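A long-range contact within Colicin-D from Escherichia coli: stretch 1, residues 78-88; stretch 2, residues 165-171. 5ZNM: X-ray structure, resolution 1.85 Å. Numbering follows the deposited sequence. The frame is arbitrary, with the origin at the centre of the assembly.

Stretch 1 (78-88) SKFFSNALEKV
Stretch 2 165-171: ALDLLKT

A short helix that runs to about Glu86 packs alongside a β-strand, residues 165-170, that enters the segment already extended. The two run in nearly the same direction, with 27° between their N-to-C vectors (signed crossing angle -27°) and a closest axial approach of 9.8 Å. Register is set by Asn83 opposite Leu168, CA to CA 7.6 Å, and by Lys87 opposite Lys170, CA to CA 6.5 Å. The interface is small, burying 270 Å² over both sides, and no hydrogen bond crosses it; side-chain packing holds it together.

Phi/psi values along the strand stay extended, from -132/156 at Ala165 to -65/130 at Lys170. The alternation of an extended chain therefore gives every second residue to stretch 1: Leu166, Leu168 and Lys170 point their CA-to-CB bonds toward that stretch, whereas Ala165, Asp167 and Leu169 make no contact.

Leu166 (chi1 t, chi2 p) is the first to meet the helix. Its CD2 lies 3.4 Å from CZ of Phe80, an apolar contact made obliquely to the ring. The CA-to-CB bond of Phe80 points sideways, but chi1 of -85° brings the ring to the strand, and chi2 of -87° sets its plane.

Two residues on, Leu168 (chi1 m, chi2 t; phi/psi -98/121) has the largest area covered by the helical stretch, 68 Å². Its CD1 sits over one face of the Phe80 ring, and its CD2 approaches CE1 of Phe80 at 3.8 Å, so both methyls pack against the same aromatic group. CD1 also lies 4.1 Å from the backbone O of Lys79, whose own side chain starts toward the strand and then leads away. The CA-to-CB bond of Asn83 (chi1 p) points toward stretch 2, although its side chain is poorly ordered.

Lys170 closes the strand against Lys87, just beyond the helix. Here the aliphatic parts of two lysines meet: CG of Lys87 is 3.4 Å from CD of Lys170. Lys170 is extended at chi1 (-177°) and chi3 (-161°), with chi2 at 29° and chi4 at 142°. Lys87 (phi/psi -74/0) has chi angles of -49°, 141°, -53° and -59°, which turn its end away from the strand. The two like-charged ends thus separate while the methylenes touch.

Thr171 (phi/psi -98/166, chi1 p) follows in loop conformation, its CA-to-CB bond sideways to stretch 1 and without contact. Within stretch 1, Ser82 N donates to Ser78 O at 2.7 Å, and Leu85 N to Phe81 O at 2.6 Å.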

# COMPACT_ATOMS: atom_id res chain seq x y z
N SER A 78 -0.99 -12.52 4.21
CA SER A 78 -1.37 -13.55 5.18
C SER A 78 -2.09 -14.72 4.53
O SER A 78 -1.91 -15.86 4.96
CB SER A 78 -2.22 -12.94 6.29
OG SER A 78 -1.65 -11.73 6.72
N LYS A 79 -2.89 -14.48 3.49
CA LYS A 79 -3.25 -15.61 2.63
C LYS A 79 -2.01 -16.36 2.19
O LYS A 79 -2.10 -17.54 1.84
CB LYS A 79 -4.03 -15.14 1.40
CG LYS A 79 -5.05 -14.05 1.67
CD LYS A 79 -5.55 -13.45 0.38
CE LYS A 79 -7.05 -13.49 0.36
NZ LYS A 79 -7.64 -12.93 1.58
N PHE A 80 -0.84 -15.71 2.20
CA PHE A 80 0.43 -16.37 1.88
C PHE A 80 1.21 -16.89 3.09
O PHE A 80 2.31 -17.38 2.89
CB PHE A 80 1.38 -15.43 1.15
CG PHE A 80 1.15 -15.38 -0.31
CD1 PHE A 80 1.77 -16.30 -1.13
CD2 PHE A 80 0.34 -14.41 -0.87
CE1 PHE A 80 1.60 -16.26 -2.48
CE2 PHE A 80 0.16 -14.37 -2.24
CZ PHE A 80 0.80 -15.30 -3.04
N PHE A 81 0.72 -16.78 4.34
CA PHE A 81 1.27 -17.77 5.27
C PHE A 81 0.20 -18.64 5.89
O PHE A 81 0.53 -19.74 6.34
CB PHE A 81 2.21 -17.17 6.35
CG PHE A 81 3.15 -18.22 7.00
CD1 PHE A 81 2.65 -19.18 7.85
CD2 PHE A 81 4.51 -18.32 6.65
CE1 PHE A 81 3.44 -20.19 8.38
CE2 PHE A 81 5.32 -19.34 7.20
CZ PHE A 81 4.78 -20.26 8.07
N SER A 82 -1.08 -18.28 5.80
CA SER A 82 -2.12 -19.29 6.05
C SER A 82 -1.84 -20.56 5.24
O SER A 82 -1.72 -21.65 5.80
CB SER A 82 -3.51 -18.74 5.73
OG SER A 82 -3.88 -17.75 6.67
N ASN A 83 -1.69 -20.41 3.93
CA ASN A 83 -1.21 -21.48 3.06
C ASN A 83 -0.01 -22.20 3.64
O ASN A 83 0.12 -23.44 3.53
CB ASN A 83 -0.79 -20.90 1.72
CG ASN A 83 0.26 -19.79 1.90
OD1 ASN A 83 0.75 -19.62 3.02
ND2 ASN A 83 0.74 -19.17 0.82
N ALA A 84 0.95 -21.43 4.16
CA ALA A 84 2.23 -21.96 4.60
C ALA A 84 2.12 -22.59 5.97
O ALA A 84 3.00 -23.35 6.36
CB ALA A 84 3.30 -20.87 4.60
N LEU A 85 1.04 -22.29 6.70
CA LEU A 85 0.66 -23.14 7.83
C LEU A 85 0.09 -24.47 7.35
O LEU A 85 0.19 -25.46 8.07
CB LEU A 85 -0.36 -22.41 8.71
CG LEU A 85 0.00 -21.43 9.83
CD1 LEU A 85 0.03 -19.98 9.37
CD2 LEU A 85 -0.99 -21.59 10.96
N GLU A 86 -0.48 -24.52 6.13
CA GLU A 86 -1.32 -25.65 5.73
C GLU A 86 -0.55 -26.82 5.09
O GLU A 86 -1.12 -27.91 5.00
CB GLU A 86 -2.43 -25.20 4.77
CG GLU A 86 -3.75 -24.81 5.45
CD GLU A 86 -4.94 -24.74 4.49
OE1 GLU A 86 -6.10 -24.86 4.96
OE2 GLU A 86 -4.72 -24.55 3.28
N LYS A 87 0.70 -26.65 4.65
CA LYS A 87 1.40 -27.80 4.07
C LYS A 87 1.84 -28.82 5.11
O LYS A 87 2.48 -29.80 4.75
CB LYS A 87 2.67 -27.41 3.29
CG LYS A 87 2.57 -26.31 2.31
CD LYS A 87 3.76 -25.42 2.29
CE LYS A 87 4.02 -24.97 3.53
NZ LYS A 87 2.86 -24.31 3.89
N VAL A 88 1.56 -28.58 6.40
CA VAL A 88 1.88 -29.56 7.43
C VAL A 88 1.17 -30.88 7.18
O VAL A 88 1.70 -31.95 7.54
CB VAL A 88 1.49 -29.02 8.81
CG1 VAL A 88 2.48 -27.96 9.28
CG2 VAL A 88 0.07 -28.47 8.78
N ALA A 165 -7.07 -15.71 -11.21
CA ALA A 165 -6.90 -16.37 -9.93
C ALA A 165 -5.46 -16.84 -9.76
O ALA A 165 -4.74 -17.06 -10.74
CB ALA A 165 -7.86 -17.57 -9.78
N LEU A 166 -5.06 -17.00 -8.50
CA LEU A 166 -3.75 -17.52 -8.14
C LEU A 166 -3.93 -18.88 -7.48
O LEU A 166 -4.62 -18.99 -6.46
CB LEU A 166 -3.03 -16.56 -7.19
CG LEU A 166 -1.63 -16.94 -6.73
CD1 LEU A 166 -0.67 -16.99 -7.90
CD2 LEU A 166 -1.15 -15.93 -5.70
N ASP A 167 -3.33 -19.91 -8.08
CA ASP A 167 -3.33 -21.23 -7.48
C ASP A 167 -2.05 -21.39 -6.68
O ASP A 167 -0.96 -21.23 -7.23
CB ASP A 167 -3.43 -22.33 -8.54
CG ASP A 167 -4.84 -22.58 -8.99
OD1 ASP A 167 -5.76 -21.96 -8.41
OD2 ASP A 167 -5.04 -23.40 -9.91
N LEU A 168 -2.19 -21.68 -5.39
CA LEU A 168 -1.05 -21.95 -4.53
C LEU A 168 -0.90 -23.46 -4.42
O LEU A 168 -1.83 -24.16 -4.00
CB LEU A 168 -1.22 -21.30 -3.16
CG LEU A 168 -1.28 -19.76 -3.19
CD1 LEU A 168 -1.22 -19.18 -1.79
CD2 LEU A 168 -0.17 -19.18 -4.05
N LEU A 169 0.26 -23.96 -4.82
CA LEU A 169 0.53 -25.38 -4.97
C LEU A 169 1.60 -25.82 -3.99
O LEU A 169 2.67 -25.20 -3.90
CB LEU A 169 0.97 -25.70 -6.38
CG LEU A 169 0.00 -25.25 -7.47
CD1 LEU A 169 0.69 -25.29 -8.82
CD2 LEU A 169 -1.23 -26.12 -7.45
N LYS A 170 1.28 -26.89 -3.26
CA LYS A 170 2.24 -27.56 -2.38
C LYS A 170 3.36 -28.19 -3.22
O LYS A 170 3.09 -28.91 -4.19
CB LYS A 170 1.49 -28.61 -1.51
CG LYS A 170 2.35 -29.38 -0.46
CD LYS A 170 3.56 -28.63 0.10
CE LYS A 170 4.44 -29.55 0.66
NZ LYS A 170 5.83 -29.08 0.33
N THR A 171 4.60 -27.93 -2.85
CA THR A 171 5.72 -28.51 -3.55
C THR A 171 6.19 -29.76 -2.77
O THR A 171 5.87 -29.92 -1.64
CB THR A 171 6.92 -27.55 -3.76
OG1 THR A 171 7.55 -27.30 -2.53
CG2 THR A 171 6.53 -26.26 -4.37